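Local coordinates for protein L-hydantoinase (Arthrobacter aurescens, PDB 1GKR) that hydrolyses hydantoin rings, cleaving aryl derivatives more readily than alkyl ones, as a two-zinc cyclic amidase whose stereoselectivity depends on the substrate, at residues A[130-135]-A[167-172]; A[279-284]-A[316-321]. One frame throughout, in Å; residues are numbered along the deposited sequence.

Both contacts belong to the amidohydrolase TIM-barrel part of L-hydantoinase, and contact 1 closes along the chain before contact 2 opens. Their centres lie 33 Å apart and their nearest atoms about 21 Å, so they do not touch. Contact 1 packs helix 132-140 against helix 163-176, near the face where a second subunit of the tetramer meets the chain. Contact 2 joins two loops, one following helix 275-278 and the other following strand 313-314. Measured between side chains, Ile-169 of contact 1 is about 12 Å from the zinc ligand His-183, and Lys-321 of contact 2 about 10 Å from the zinc ligand Asp-312. Neither contact supplies a zinc ligand.

Contact 1 of 2, residues A[130-135]-A[167-172]; sequences GNLPEI and FEIFQE
Leu-132 fits between Glu-168 and Glu-172 by apolar packing, its forked end letting two methyls meet two different glutamate stems. CG lies anti to the backbone N (chi1 -159°), which carries the branch over to the other helix. CD1 rests 3.8 Å from Glu-172 CG and 4.1 Å from Ile-169 CA, while CD2 lies 3.9 Å from Glu-168 CB, Leu-132 and Glu-168 crossing at about a right angle. What leucine meets in both glutamates is thus mainly aliphatic stem, and residues of this type suit a partly exposed seam because they offer methylenes to the packing and a carboxylate at the end.

The deeper layer is isoleucine on isoleucine, branched and wholly apolar as suits the buried side of the helix pair. Ile-135 CD1 approaches Ile-169 CG2 at 4.1 Å, again at about a right angle, and Leu-132 CD1 adds Ile-169 CG1 at 4.2 Å. In the TIM barrel this joins the first turn of helix 132-140 to helix 163-176. Ile-135 also touches Phe-146 and Ile-169 touches Ser-148, the two neighbours in sequence of the carboxylated, zinc-binding Lys-147.

The polar ends find partners outside the two segments. Glu-168 OE2 makes a weak hydrogen bond to Gln-196 NE2 of a second subunit, which also donates to Gln-171 OE1. Buried Asn-131 has its ND2 satisfied within its own chain, by the carbonyls of Gly-126 and Thr-101.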
ATOM      1  N   GLY A 130       2.707 -35.633  -9.326  1.00 19.84           N
ATOM      2  CA  GLY A 130       2.074 -36.855  -9.763  1.00 17.64           C
ATOM      3  C   GLY A 130       1.216 -37.641  -8.801  1.00 20.54           C
ATOM      4  O   GLY A 130       0.696 -38.685  -9.194  1.00 23.95           O
ATOM      5  N   ASN A 131       1.035 -37.192  -7.562  1.00 20.35           N
ATOM      6  CA  ASN A 131       0.213 -37.981  -6.644  1.00 19.30           C
ATOM      7  C   ASN A 131      -1.102 -37.311  -6.304  1.00 20.04           C
ATOM      8  O   ASN A 131      -1.771 -37.673  -5.338  1.00 18.61           O
ATOM      9  CB  ASN A 131       1.001 -38.308  -5.363  1.00 19.69           C
ATOM     10  CG  ASN A 131       0.928 -37.213  -4.315  1.00 16.79           C
ATOM     11  OD1 ASN A 131       1.063 -36.036  -4.624  1.00 15.65           O
ATOM     12  ND2 ASN A 131       0.734 -37.608  -3.060  1.00 14.23           N
ATOM     13  N   LEU A 132      -1.490 -36.356  -7.138  1.00 21.69           N
ATOM     14  CA  LEU A 132      -2.713 -35.593  -6.922  1.00 23.97           C
ATOM     15  C   LEU A 132      -3.929 -36.381  -6.410  1.00 25.63           C
ATOM     16  O   LEU A 132      -4.572 -35.983  -5.441  1.00 27.57           O
ATOM     17  CB  LEU A 132      -3.072 -34.840  -8.202  1.00 21.02           C
ATOM     18  CG  LEU A 132      -3.992 -33.642  -8.014  1.00 18.97           C
ATOM     19  CD1 LEU A 132      -3.480 -32.765  -6.897  1.00 20.57           C
ATOM     20  CD2 LEU A 132      -4.032 -32.851  -9.300  1.00 21.81           C
ATOM     21  N   PRO A 133      -4.259 -37.510  -7.045  1.00 27.56           N
ATOM     22  CA  PRO A 133      -5.417 -38.290  -6.586  1.00 26.51           C
ATOM     23  C   PRO A 133      -5.290 -38.963  -5.227  1.00 25.71           C
ATOM     24  O   PRO A 133      -6.296 -39.364  -4.645  1.00 26.41           O
ATOM     25  CB  PRO A 133      -5.623 -39.295  -7.714  1.00 26.05           C
ATOM     26  CG  PRO A 133      -4.243 -39.471  -8.260  1.00 28.64           C
ATOM     27  CD  PRO A 133      -3.713 -38.063  -8.295  1.00 26.87           C
ATOM     28  N   GLU A 134      -4.070 -39.095  -4.719  1.00 24.12           N
ATOM     29  CA  GLU A 134      -3.880 -39.721  -3.412  1.00 24.92           C
ATOM     30  C   GLU A 134      -4.309 -38.780  -2.285  1.00 25.35           C
ATOM     31  O   GLU A 134      -4.667 -39.224  -1.189  1.00 26.13           O
ATOM     32  CB  GLU A 134      -2.412 -40.105  -3.198  1.00 26.15           C
ATOM     33  CG  GLU A 134      -1.925 -41.241  -4.060  1.00 27.66           C
ATOM     34  CD  GLU A 134      -2.756 -42.501  -3.894  1.00 30.46           C
ATOM     35  OE1 GLU A 134      -2.900 -43.000  -2.751  1.00 32.09           O
ATOM     36  OE2 GLU A 134      -3.261 -42.996  -4.920  1.00 30.00           O
ATOM     37  N   ILE A 135      -4.261 -37.479  -2.557  1.00 23.57           N
ATOM     38  CA  ILE A 135      -4.623 -36.479  -1.564  1.00 22.59           C
ATOM     39  C   ILE A 135      -6.027 -36.670  -1.020  1.00 24.72           C
ATOM     40  O   ILE A 135      -6.233 -36.666   0.191  1.00 26.40           O
ATOM     41  CB  ILE A 135      -4.480 -35.068  -2.140  1.00 20.12           C
ATOM     42  CG1 ILE A 135      -2.989 -34.736  -2.249  1.00 17.66           C
ATOM     43  CG2 ILE A 135      -5.216 -34.057  -1.258  1.00 17.10           C
ATOM     44  CD1 ILE A 135      -2.687 -33.494  -3.013  1.00 16.58           C
ATOM     45  N   PHE A 167      -0.227 -25.325  -7.850  1.00 12.04           N
ATOM     46  CA  PHE A 167      -1.550 -24.749  -8.036  1.00 12.00           C
ATOM     47  C   PHE A 167      -2.640 -25.814  -8.033  1.00 13.23           C
ATOM     48  O   PHE A 167      -3.708 -25.613  -7.449  1.00 11.64           O
ATOM     49  CB  PHE A 167      -1.621 -23.971  -9.340  1.00 11.44           C
ATOM     50  CG  PHE A 167      -2.940 -23.306  -9.559  1.00 12.16           C
ATOM     51  CD1 PHE A 167      -3.343 -22.254  -8.741  1.00 14.24           C
ATOM     52  CD2 PHE A 167      -3.799 -23.750 -10.552  1.00 10.15           C
ATOM     53  CE1 PHE A 167      -4.585 -21.651  -8.907  1.00 13.13           C
ATOM     54  CE2 PHE A 167      -5.042 -23.158 -10.730  1.00 13.30           C
ATOM     55  CZ  PHE A 167      -5.437 -22.105  -9.905  1.00 14.60           C
ATOM     56  N   GLU A 168      -2.380 -26.946  -8.683  1.00 15.78           N
ATOM     57  CA  GLU A 168      -3.377 -28.019  -8.724  1.00 18.72           C
ATOM     58  C   GLU A 168      -3.591 -28.592  -7.330  1.00 18.79           C
ATOM     59  O   GLU A 168      -4.704 -28.981  -6.966  1.00 20.32           O
ATOM     60  CB  GLU A 168      -2.946 -29.130  -9.680  1.00 20.06           C
ATOM     61  CG  GLU A 168      -2.869 -28.680 -11.120  1.00 26.53           C
ATOM     62  CD  GLU A 168      -2.663 -29.830 -12.083  1.00 31.41           C
ATOM     63  OE1 GLU A 168      -1.735 -30.652 -11.859  1.00 30.52           O
ATOM     64  OE2 GLU A 168      -3.433 -29.896 -13.070  1.00 33.52           O
ATOM     65  N   ILE A 169      -2.514 -28.641  -6.549  1.00 17.34           N
ATOM     66  CA  ILE A 169      -2.595 -29.155  -5.193  1.00 13.17           C
ATOM     67  C   ILE A 169      -3.443 -28.199  -4.368  1.00 11.88           C
ATOM     68  O   ILE A 169      -4.283 -28.639  -3.593  1.00  8.80           O
ATOM     69  CB  ILE A 169      -1.196 -29.298  -4.582  1.00 14.18           C
ATOM     70  CG1 ILE A 169      -0.438 -30.393  -5.328  1.00 12.44           C
ATOM     71  CG2 ILE A 169      -1.291 -29.602  -3.086  1.00 11.12           C
ATOM     72  CD1 ILE A 169       0.997 -30.593  -4.849  1.00 16.17           C
ATOM     73  N   PHE A 170      -3.235 -26.894  -4.551  1.00 12.27           N
ATOM     74  CA  PHE A 170      -4.005 -25.886  -3.825  1.00 12.79           C
ATOM     75  C   PHE A 170      -5.488 -26.077  -4.105  1.00 16.89           C
ATOM     76  O   PHE A 170      -6.313 -26.018  -3.185  1.00 17.21           O
ATOM     77  CB  PHE A 170      -3.599 -24.481  -4.251  1.00 15.37           C
ATOM     78  CG  PHE A 170      -2.395 -23.932  -3.520  1.00 14.43           C
ATOM     79  CD1 PHE A 170      -1.557 -24.764  -2.787  1.00 16.22           C
ATOM     80  CD2 PHE A 170      -2.083 -22.582  -3.605  1.00 11.62           C
ATOM     81  CE1 PHE A 170      -0.423 -24.251  -2.154  1.00 14.79           C
ATOM     82  CE2 PHE A 170      -0.958 -22.066  -2.977  1.00 12.43           C
ATOM     83  CZ  PHE A 170      -0.126 -22.906  -2.250  1.00 13.86           C
ATOM     84  N   GLN A 171      -5.839 -26.310  -5.366  1.00 16.70           N
ATOM     85  CA  GLN A 171      -7.242 -26.521  -5.697  1.00 16.00           C
ATOM     86  C   GLN A 171      -7.793 -27.771  -5.032  1.00 16.18           C
ATOM     87  O   GLN A 171      -8.902 -27.737  -4.502  1.00 19.77           O
ATOM     88  CB  GLN A 171      -7.439 -26.622  -7.195  1.00 16.33           C
ATOM     89  CG  GLN A 171      -7.023 -25.385  -7.931  1.00 23.30           C
ATOM     90  CD  GLN A 171      -7.225 -25.518  -9.419  1.00 29.61           C
ATOM     91  OE1 GLN A 171      -6.849 -26.530 -10.029  1.00 33.26           O
ATOM     92  NE2 GLN A 171      -7.814 -24.494 -10.024  1.00 34.12           N
ATOM     93  N   GLU A 172      -7.052 -28.876  -5.048  1.00 14.24           N
ATOM     94  CA  GLU A 172      -7.574 -30.071  -4.391  1.00 16.69           C
ATOM     95  C   GLU A 172      -7.782 -29.800  -2.905  1.00 16.89           C
ATOM     96  O   GLU A 172      -8.836 -30.120  -2.360  1.00 17.20           O
ATOM     97  CB  GLU A 172      -6.638 -31.269  -4.551  1.00 19.79           C
ATOM     98  CG  GLU A 172      -7.020 -32.234  -5.671  1.00 30.33           C
ATOM     99  CD  GLU A 172      -8.422 -32.823  -5.518  1.00 33.83           C
ATOM    100  OE1 GLU A 172      -8.721 -33.429  -4.466  1.00 35.68           O
ATOM    101  OE2 GLU A 172      -9.225 -32.682  -6.465  1.00 37.47           O
TER

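Contact 2 of 2, residues A[279-284]-A[316-321]; sequences GPYMKV and HPVEDK
Tyr-281 sets its ring obliquely against the stem of Lys-321, with CE1 3.6 Å from Lys-321 CB. The phenol oxygen OH reaches Val-318 CG2 at 3.6 Å and is hydrogen-bonded to Glu-322 OE1, while the ring also meets that of Tyr-411. A tyrosine suits this partly exposed place, giving aromatic carbon to the lysine stem and a hydroxyl to the carboxylate. The other flat group, the His-316 ring, has Asp-320 OD2 in its plane, at the edge.

Past the tyrosine the lysine turns inward. A bend at chi2 (-68°) swings CD to 3.4 Å from Pro-280 O, and the extended remainder delivers NZ to that oxygen at 2.9 Å. This hydrogen bond meets the carbonyl at a C=O...N angle of 157°, with NZ tilted 19° from the carbonyl plane. Pro-280 O also accepts Lys-283 N, so two donors grip it. NZ bonds in addition to the carbonyls of Gly-332 and Gly-334, a buried oxygen-rich setting that would favour the charged ammonium.

In the TIM barrel, Lys-321 NZ thus ties the loop after helix 275-278 to the long loop between strand 313-314 and helix 341-350, its bonds to Gly-332 and Gly-334 falling within that second loop. The side chain of Lys-321 lies about 12 Å from a zinc ion, outside the ligand shell. A methionine in its place would probably leave the Gly-332 and Gly-334 carbonyls without this donor and Pro-280 O with a single one.

Pro-280 completes the packing, its CG 3.3 Å from Lys-321 O. Just before it, Gly-279 leaves the helix at a positive phi, which favours glycine.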
ATOM      1  N   GLY A 279      28.296 -23.470  14.387  1.00 23.95           N
ATOM      2  CA  GLY A 279      28.551 -24.081  13.097  1.00 24.42           C
ATOM      3  C   GLY A 279      27.395 -24.818  12.447  1.00 24.96           C
ATOM      4  O   GLY A 279      26.252 -24.366  12.485  1.00 24.45           O
ATOM      5  N   PRO A 280      27.670 -25.991  11.860  1.00 25.06           N
ATOM      6  CA  PRO A 280      26.682 -26.828  11.171  1.00 22.48           C
ATOM      7  C   PRO A 280      25.468 -27.254  11.972  1.00 21.38           C
ATOM      8  O   PRO A 280      24.463 -27.651  11.404  1.00 23.19           O
ATOM      9  CB  PRO A 280      27.514 -28.019  10.696  1.00 21.86           C
ATOM     10  CG  PRO A 280      28.549 -28.155  11.779  1.00 24.79           C
ATOM     11  CD  PRO A 280      28.943 -26.716  12.051  1.00 23.44           C
ATOM     12  N   TYR A 281      25.547 -27.169  13.289  1.00 22.46           N
ATOM     13  CA  TYR A 281      24.423 -27.584  14.122  1.00 24.31           C
ATOM     14  C   TYR A 281      23.316 -26.551  14.123  1.00 21.61           C
ATOM     15  O   TYR A 281      22.274 -26.721  14.745  1.00 21.79           O
ATOM     16  CB  TYR A 281      24.922 -27.863  15.541  1.00 27.17           C
ATOM     17  CG  TYR A 281      25.756 -29.112  15.568  1.00 34.11           C
ATOM     18  CD1 TYR A 281      25.168 -30.360  15.338  1.00 36.26           C
ATOM     19  CD2 TYR A 281      27.146 -29.051  15.713  1.00 35.39           C
ATOM     20  CE1 TYR A 281      25.937 -31.511  15.240  1.00 39.68           C
ATOM     21  CE2 TYR A 281      27.929 -30.197  15.616  1.00 36.94           C
ATOM     22  CZ  TYR A 281      27.317 -31.423  15.377  1.00 40.67           C
ATOM     23  OH  TYR A 281      28.074 -32.563  15.255  1.00 44.94           O
ATOM     24  N   MET A 282      23.554 -25.489  13.380  1.00 20.76           N
ATOM     25  CA  MET A 282      22.636 -24.379  13.265  1.00 19.82           C
ATOM     26  C   MET A 282      22.231 -24.265  11.802  1.00 19.66           C
ATOM     27  O   MET A 282      21.443 -23.401  11.428  1.00 19.69           O
ATOM     28  CB  MET A 282      23.370 -23.127  13.710  1.00 18.80           C
ATOM     29  CG  MET A 282      22.637 -21.856  13.506  1.00 24.28           C
ATOM     30  SD  MET A 282      23.807 -20.501  13.481  1.00 26.16           S
ATOM     31  CE  MET A 282      24.902 -21.041  14.680  1.00 24.89           C
ATOM     32  N   LYS A 283      22.787 -25.138  10.968  1.00 19.51           N
ATOM     33  CA  LYS A 283      22.462 -25.106   9.551  1.00 19.41           C
ATOM     34  C   LYS A 283      21.079 -25.672   9.344  1.00 18.62           C
ATOM     35  O   LYS A 283      20.860 -26.875   9.492  1.00 18.14           O
ATOM     36  CB  LYS A 283      23.453 -25.918   8.734  1.00 19.84           C
ATOM     37  CG  LYS A 283      23.199 -25.780   7.257  1.00 21.79           C
ATOM     38  CD  LYS A 283      24.183 -26.579   6.448  1.00 23.85           C
ATOM     39  CE  LYS A 283      23.812 -26.562   4.986  1.00 24.99           C
ATOM     40  NZ  LYS A 283      24.703 -27.453   4.220  1.00 29.55           N
ATOM     41  N   VAL A 284      20.147 -24.800   8.987  1.00 16.38           N
ATOM     42  CA  VAL A 284      18.777 -25.218   8.780  1.00 15.13           C
ATOM     43  C   VAL A 284      18.245 -24.490   7.532  1.00 14.31           C
ATOM     44  O   VAL A 284      18.910 -23.592   7.013  1.00 14.54           O
ATOM     45  CB  VAL A 284      17.984 -24.892  10.068  1.00 15.93           C
ATOM     46  CG1 VAL A 284      17.576 -23.457  10.071  1.00 12.29           C
ATOM     47  CG2 VAL A 284      16.816 -25.838  10.230  1.00 23.92           C
ATOM     48  N   HIS A 316      19.543 -35.919  12.060  1.00 32.93           N
ATOM     49  CA  HIS A 316      20.423 -36.195  10.944  1.00 33.54           C
ATOM     50  C   HIS A 316      21.580 -36.922  11.600  1.00 34.33           C
ATOM     51  O   HIS A 316      22.025 -36.530  12.681  1.00 32.39           O
ATOM     52  CB  HIS A 316      20.934 -34.906  10.312  1.00 35.75           C
ATOM     53  CG  HIS A 316      20.829 -34.890   8.821  1.00 42.62           C
ATOM     54  ND1 HIS A 316      19.796 -34.261   8.153  1.00 45.20           N
ATOM     55  CD2 HIS A 316      21.594 -35.473   7.868  1.00 44.61           C
ATOM     56  CE1 HIS A 316      19.930 -34.461   6.854  1.00 47.04           C
ATOM     57  NE2 HIS A 316      21.012 -35.194   6.654  1.00 48.17           N
ATOM     58  N   PRO A 317      22.064 -38.010  10.982  1.00 34.82           N
ATOM     59  CA  PRO A 317      23.184 -38.698  11.629  1.00 33.59           C
ATOM     60  C   PRO A 317      24.311 -37.700  11.892  1.00 32.71           C
ATOM     61  O   PRO A 317      24.720 -36.960  10.991  1.00 28.97           O
ATOM     62  CB  PRO A 317      23.537 -39.797  10.625  1.00 33.02           C
ATOM     63  CG  PRO A 317      23.039 -39.246   9.305  1.00 35.66           C
ATOM     64  CD  PRO A 317      21.735 -38.623   9.684  1.00 34.53           C
ATOM     65  N   VAL A 318      24.779 -37.670  13.141  1.00 34.62           N
ATOM     66  CA  VAL A 318      25.832 -36.749  13.578  1.00 37.25           C
ATOM     67  C   VAL A 318      27.062 -36.693  12.657  1.00 40.08           C
ATOM     68  O   VAL A 318      27.791 -35.698  12.646  1.00 40.85           O
ATOM     69  CB  VAL A 318      26.268 -37.068  15.039  1.00 32.80           C
ATOM     70  CG1 VAL A 318      26.933 -38.400  15.104  1.00 34.12           C
ATOM     71  CG2 VAL A 318      27.187 -35.994  15.559  1.00 32.18           C
ATOM     72  N   GLU A 319      27.269 -37.744  11.866  1.00 44.55           N
ATOM     73  CA  GLU A 319      28.398 -37.814  10.933  1.00 46.96           C
ATOM     74  C   GLU A 319      28.123 -37.046   9.645  1.00 47.00           C
ATOM     75  O   GLU A 319      28.993 -36.936   8.781  1.00 48.37           O
ATOM     76  CB  GLU A 319      28.734 -39.275  10.595  1.00 48.94           C
ATOM     77  CG  GLU A 319      27.537 -40.139  10.240  1.00 51.97           C
ATOM     78  CD  GLU A 319      26.957 -40.869  11.445  1.00 54.46           C
ATOM     79  OE1 GLU A 319      26.965 -40.311  12.562  1.00 53.51           O
ATOM     80  OE2 GLU A 319      26.477 -42.007  11.273  1.00 57.16           O
ATOM     81  N   ASP A 320      26.905 -36.532   9.514  1.00 47.56           N
ATOM     82  CA  ASP A 320      26.525 -35.758   8.339  1.00 46.83           C
ATOM     83  C   ASP A 320      26.447 -34.300   8.745  1.00 43.50           C
ATOM     84  O   ASP A 320      25.989 -33.453   7.981  1.00 44.03           O
ATOM     85  CB  ASP A 320      25.171 -36.216   7.795  1.00 52.59           C
ATOM     86  CG  ASP A 320      25.241 -37.577   7.126  1.00 58.22           C
ATOM     87  OD1 ASP A 320      26.358 -38.147   7.067  1.00 61.03           O
ATOM     88  OD2 ASP A 320      24.184 -38.071   6.658  1.00 60.89           O
ATOM     89  N   LYS A 321      26.892 -34.020   9.966  1.00 39.58           N
ATOM     90  CA  LYS A 321      26.888 -32.665  10.483  1.00 38.14           C
ATOM     91  C   LYS A 321      28.302 -32.214  10.726  1.00 38.05           C
ATOM     92  O   LYS A 321      28.692 -31.130  10.298  1.00 38.67           O
ATOM     93  CB  LYS A 321      26.119 -32.575  11.805  1.00 36.70           C
ATOM     94  CG  LYS A 321      24.604 -32.423  11.669  1.00 33.88           C
ATOM     95  CD  LYS A 321      24.210 -31.076  11.077  1.00 30.84           C
ATOM     96  CE  LYS A 321      22.715 -30.836  11.251  1.00 29.83           C
ATOM     97  NZ  LYS A 321      22.282 -29.495  10.781  1.00 26.74           N
TER